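Local coordinates for glutamine synthetase (Streptomyces coelicolor, PDB 4BAX), which belongs to the glutamine synthetase family and joins a beta-grasp domain to a larger catalytic domain in a ten-subunit assembly, at residues A[61-66]-A[165-170]; A[66-69]-A[75-78]. All blocks are in the same frame, centred on the assembly; numbering follows the deposited sequence.

Contact 1. Residues A[61-66]-A[165-170]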
loop_
_atom_site.group_PDB
_atom_site.type_symbol
_atom_site.label_atom_id
_atom_site.label_comp_id
_atom_site.label_asym_id
_atom_site.label_seq_id
_atom_site.Cartn_x
_atom_site.Cartn_y
_atom_site.Cartn_z
ATOM N N PRO A 61 46.437 -16.419 -11.406
ATOM C CA PRO A 61 46.251 -16.446 -9.944
ATOM C C PRO A 61 47.463 -15.852 -9.224
ATOM O O PRO A 61 48.601 -16.152 -9.603
ATOM C CB PRO A 61 46.143 -17.946 -9.626
ATOM C CG PRO A 61 45.690 -18.588 -10.906
ATOM C CD PRO A 61 46.094 -17.709 -12.044
ATOM N N VAL A 62 47.239 -14.973 -8.250
ATOM C CA VAL A 62 48.349 -14.419 -7.475
ATOM C C VAL A 62 48.117 -14.648 -5.989
ATOM O O VAL A 62 49.045 -14.571 -5.176
ATOM C CB VAL A 62 48.582 -12.911 -7.780
ATOM C CG1 VAL A 62 48.866 -12.718 -9.259
ATOM C CG2 VAL A 62 47.380 -12.075 -7.351
ATOM N N PHE A 63 46.856 -14.875 -5.636
ATOM C CA PHE A 63 46.473 -15.075 -4.247
ATOM C C PHE A 63 45.224 -15.937 -4.205
ATOM O O PHE A 63 44.360 -15.793 -5.067
ATOM C CB PHE A 63 46.230 -13.733 -3.560
ATOM C CG PHE A 63 45.712 -13.857 -2.146
ATOM C CD1 PHE A 63 46.609 -13.954 -1.088
ATOM C CD2 PHE A 63 44.344 -13.857 -1.868
ATOM C CE1 PHE A 63 46.159 -14.067 0.229
ATOM C CE2 PHE A 63 43.884 -13.964 -0.555
ATOM C CZ PHE A 63 44.795 -14.068 0.496
ATOM N N SER A 64 45.110 -16.787 -3.180
ATOM C CA SER A 64 43.924 -17.646 -3.004
ATOM C C SER A 64 43.612 -17.860 -1.526
ATOM O O SER A 64 44.506 -17.818 -0.676
ATOM C CB SER A 64 44.073 -18.993 -3.722
ATOM O OG SER A 64 44.972 -19.843 -3.021
ATOM N N CYS A 65 42.339 -18.088 -1.229
ATOM C CA CYS A 65 41.910 -18.274 0.140
ATOM C C CYS A 65 40.604 -19.058 0.106
ATOM O O CYS A 65 39.974 -19.168 -0.958
ATOM C CB CYS A 65 41.730 -16.924 0.820
ATOM S SG CYS A 65 40.517 -15.926 0.015
ATOM N N PRO A 66 40.143 -19.536 1.275
ATOM C CA PRO A 66 38.842 -20.208 1.298
ATOM C C PRO A 66 37.690 -19.282 0.945
ATOM O O PRO A 66 37.742 -18.098 1.265
ATOM C CB PRO A 66 38.720 -20.656 2.757
ATOM C CG PRO A 66 40.132 -20.725 3.265
ATOM C CD PRO A 66 40.816 -19.586 2.588
ATOM N N ALA A 165 38.000 -16.475 5.724
ATOM C CA ALA A 165 38.899 -16.407 4.570
ATOM C C ALA A 165 40.384 -16.266 4.970
ATOM O O ALA A 165 41.275 -16.452 4.135
ATOM C CB ALA A 165 38.491 -15.268 3.658
ATOM N N GLY A 166 40.640 -15.926 6.237
ATOM C CA GLY A 166 42.002 -15.782 6.719
ATOM C C GLY A 166 42.673 -14.431 6.558
ATOM O O GLY A 166 43.882 -14.286 6.783
ATOM N N LEU A 167 41.894 -13.414 6.228
ATOM C CA LEU A 167 42.457 -12.087 6.012
ATOM C C LEU A 167 42.894 -11.392 7.299
ATOM O O LEU A 167 42.339 -11.651 8.377
ATOM C CB LEU A 167 41.473 -11.221 5.262
ATOM C CG LEU A 167 40.874 -11.858 4.019
ATOM C CD1 LEU A 167 39.960 -10.801 3.336
ATOM C CD2 LEU A 167 42.003 -12.342 3.113
ATOM N N GLY A 168 43.918 -10.546 7.204
ATOM C CA GLY A 168 44.444 -9.895 8.391
ATOM C C GLY A 168 43.635 -8.660 8.741
ATOM O O GLY A 168 44.005 -7.520 8.429
ATOM N N ILE A 169 42.505 -8.898 9.395
ATOM C CA ILE A 169 41.655 -7.812 9.820
ATOM C C ILE A 169 41.995 -7.537 11.270
ATOM O O ILE A 169 41.992 -8.461 12.085
ATOM C CB ILE A 169 40.177 -8.207 9.727
ATOM C CG1 ILE A 169 39.863 -8.766 8.334
ATOM C CG2 ILE A 169 39.291 -7.020 10.068
ATOM C CD1 ILE A 169 40.037 -7.746 7.236
ATOM N N SER A 170 42.267 -6.277 11.607
ATOM C CA SER A 170 42.633 -5.965 12.990
ATOM C C SER A 170 41.470 -5.425 13.779
ATOM O O SER A 170 41.454 -5.541 15.021
ATOM C CB SER A 170 43.810 -4.986 13.058
ATOM O OG SER A 170 43.660 -3.942 12.113
#

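Contact 2. Residues A[66-69]-A[75-78]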
loop_
_atom_site.group_PDB
_atom_site.type_symbol
_atom_site.label_atom_id
_atom_site.label_comp_id
_atom_site.label_asym_id
_atom_site.label_seq_id
_atom_site.Cartn_x
_atom_site.Cartn_y
_atom_site.Cartn_z
ATOM N N PRO A 66 40.143 -19.536 1.275
ATOM C CA PRO A 66 38.842 -20.208 1.298
ATOM C C PRO A 66 37.690 -19.282 0.945
ATOM O O PRO A 66 37.742 -18.098 1.265
ATOM C CB PRO A 66 38.720 -20.656 2.757
ATOM C CG PRO A 66 40.132 -20.725 3.265
ATOM C CD PRO A 66 40.816 -19.586 2.588
ATOM N N ASP A 67 36.672 -19.834 0.278
ATOM C CA ASP A 67 35.421 -19.135 0.013
ATOM C C ASP A 67 34.527 -19.316 1.228
ATOM O O ASP A 67 33.979 -20.388 1.444
ATOM C CB ASP A 67 34.750 -19.744 -1.229
ATOM C CG ASP A 67 33.556 -18.937 -1.724
ATOM O OD1 ASP A 67 32.899 -18.271 -0.895
ATOM O OD2 ASP A 67 33.262 -18.976 -2.939
ATOM N N PRO A 68 34.375 -18.245 2.022
ATOM C CA PRO A 68 33.619 -18.211 3.286
ATOM C C PRO A 68 32.099 -18.299 3.101
ATOM O O PRO A 68 31.366 -18.736 4.005
ATOM C CB PRO A 68 34.013 -16.853 3.878
ATOM C CG PRO A 68 34.291 -15.998 2.677
ATOM C CD PRO A 68 34.931 -16.923 1.672
ATOM N N ILE A 69 31.630 -17.819 1.957
ATOM C CA ILE A 69 30.213 -17.880 1.621
ATOM C C ILE A 69 29.763 -19.267 1.155
ATOM O O ILE A 69 28.786 -19.834 1.645
ATOM C CB ILE A 69 29.853 -16.814 0.580
ATOM C CG1 ILE A 69 30.143 -15.434 1.178
ATOM C CG2 ILE A 69 28.406 -16.933 0.189
ATOM C CD1 ILE A 69 29.989 -14.323 0.218
ATOM N N ILE A 75 37.055 -22.137 -2.972
ATOM C CA ILE A 75 38.079 -21.111 -2.775
ATOM C C ILE A 75 37.883 -19.861 -3.640
ATOM O O ILE A 75 37.228 -19.901 -4.686
ATOM C CB ILE A 75 39.500 -21.680 -3.046
ATOM C CG1 ILE A 75 39.539 -22.340 -4.424
ATOM C CG2 ILE A 75 39.938 -22.654 -1.944
ATOM C CD1 ILE A 75 40.777 -22.041 -5.205
ATOM N N LEU A 76 38.508 -18.767 -3.215
ATOM C CA LEU A 76 38.558 -17.538 -4.002
ATOM C C LEU A 76 39.939 -17.416 -4.616
ATOM O O LEU A 76 40.947 -17.662 -3.946
ATOM C CB LEU A 76 38.260 -16.323 -3.146
ATOM C CG LEU A 76 37.017 -16.486 -2.295
ATOM C CD1 LEU A 76 37.000 -15.348 -1.285
ATOM C CD2 LEU A 76 35.756 -16.531 -3.164
ATOM N N VAL A 77 39.987 -17.072 -5.894
ATOM C CA VAL A 77 41.259 -16.922 -6.570
ATOM C C VAL A 77 41.394 -15.518 -7.145
ATOM O O VAL A 77 40.767 -15.194 -8.163
ATOM C CB VAL A 77 41.429 -17.952 -7.717
ATOM C CG1 VAL A 77 42.876 -18.057 -8.110
ATOM C CG2 VAL A 77 40.927 -19.312 -7.301
ATOM N N LEU A 78 42.220 -14.694 -6.506
ATOM C CA LEU A 78 42.500 -13.366 -7.029
ATOM C C LEU A 78 43.573 -13.444 -8.117
ATOM O O LEU A 78 44.633 -14.009 -7.884
ATOM C CB LEU A 78 42.955 -12.433 -5.901
ATOM C CG LEU A 78 43.289 -11.001 -6.308
ATOM C CD1 LEU A 78 42.053 -10.231 -6.779
ATOM C CD2 LEU A 78 43.992 -10.281 -5.172
#

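Contact 1. Residues A[61-66]-A[165-170]
Phe63, Cys65 and Pro66 meet Ala165 and Leu167 where the beta-grasp sheet lies against the catalytic domain. The first three are on strand 56-66. The other two lie near the C-terminal end of helix 152-164, before strand 169-174. Gly166, just past the helix, has a positive phi of 87° that suits glycine, and it completes a Schellman motif. This turn leaves the carbonyl of Ala165 close to the end of strand 56-66. The O atom of Ala165 is 3.4 Å from CB of Cys65 and 3.5 Å from CD of Pro66. Both are carbon contacts, not hydrogen bonds. The methyl CB of Ala165 lies 3.8 Å from the backbone O of Pro66. CB of Ala165 is also 4.2 Å from SG of Cys65.

The second touch is between Phe63 and Leu167. With CG anti to the backbone N (chi1 175°), the ring of Phe63 brings its far atom CZ to 4.2 Å from CD2 of Leu167. The methyl approaches the ring obliquely. Helix 190-210 adjoins both side chains: Phe63 touches Glu192 and Asp195, and Leu167 touches Gln196 and Ala200. Val62 and Phe63 both face Leu78 in a classic beta bulge.

No hydrogen bond joins the two segments directly. Apolar and carbon-to-oxygen contacts carry the meeting, which suggests that fit of shape, more than polar pairing, sets this part of the domain boundary.

Contact 2. Residues A[66-69]-A[75-78]
Leu76 lies across Asp67 and Pro68 and makes about a right angle with each of their side chains. Its CG is anti to the carbonyl carbon (chi1 -49°), and this turns the forked end to the segment 66-69. The two methyls then part. CD2 of Leu76 sits over the flat face of the Asp67 carboxylate, 3.5 Å from OD2 and 3.6 Å from CG of that aspartate. CD1 of Leu76 goes to the prolines, 3.8 Å from O of Pro66 and 3.9 Å from CD of Pro68. The branch point CG of Leu76 rests near CA of Asp67.

Asp67 presents a flat group to Leu76, but its OD1 is bonded by backbone N-H groups two and three residues further on. OD1 accepts a hydrogen bond from N of Arg70. OD1 of Asp67 also takes a weak one from N of Ile69, 3.2 Å long with an angle of 127° at the hydrogen, in the manner of an Asx turn. These two donors would limit the rotation of the carboxylate, so that it keeps its face under CD2.

The segments flank the connection between strands 56-66 and 75-82, a beta hairpin in the beta-grasp sheet. Pro66 and Ile75 form an antiparallel non-hydrogen-bonded pair, with CA atoms 4.2 Å apart and side chains that diverge. The backbone bonds are on the neighbouring pairs, Cys65 with Leu76 and Asp67 with Asp74. The side chain of Ile75 packs on Phe4 and Ala6 of strand 3-11. On the side of the catalytic domain, Trp202 and Leu203 of helix 190-210 touch Leu76 and Pro68 respectively, and Asn161 and Lys164 of helix 152-164 also touch Pro68.

Overall arrangement
The two contacts share Pro66, and their centres are about 8 Å apart. Contact 1 is buried and joins the beta-grasp sheet to the catalytic domain, between residues far apart in sequence. Contact 2 is partly buried and local, and it lies at the connection between two neighbouring strands. Strand 56-66 links them: Cys65 faces the catalytic domain in contact 1, while its backbone bonds with that of Leu76 in contact 2. Helices 152-164 and 190-210 adjoin both. Neither contact has a hydrogen bond between its segments. Contact 1 mixes apolar touches with carbon-to-carbonyl contacts, whereas contact 2 sets a leucine against a carboxylate that is bonded within its own loop.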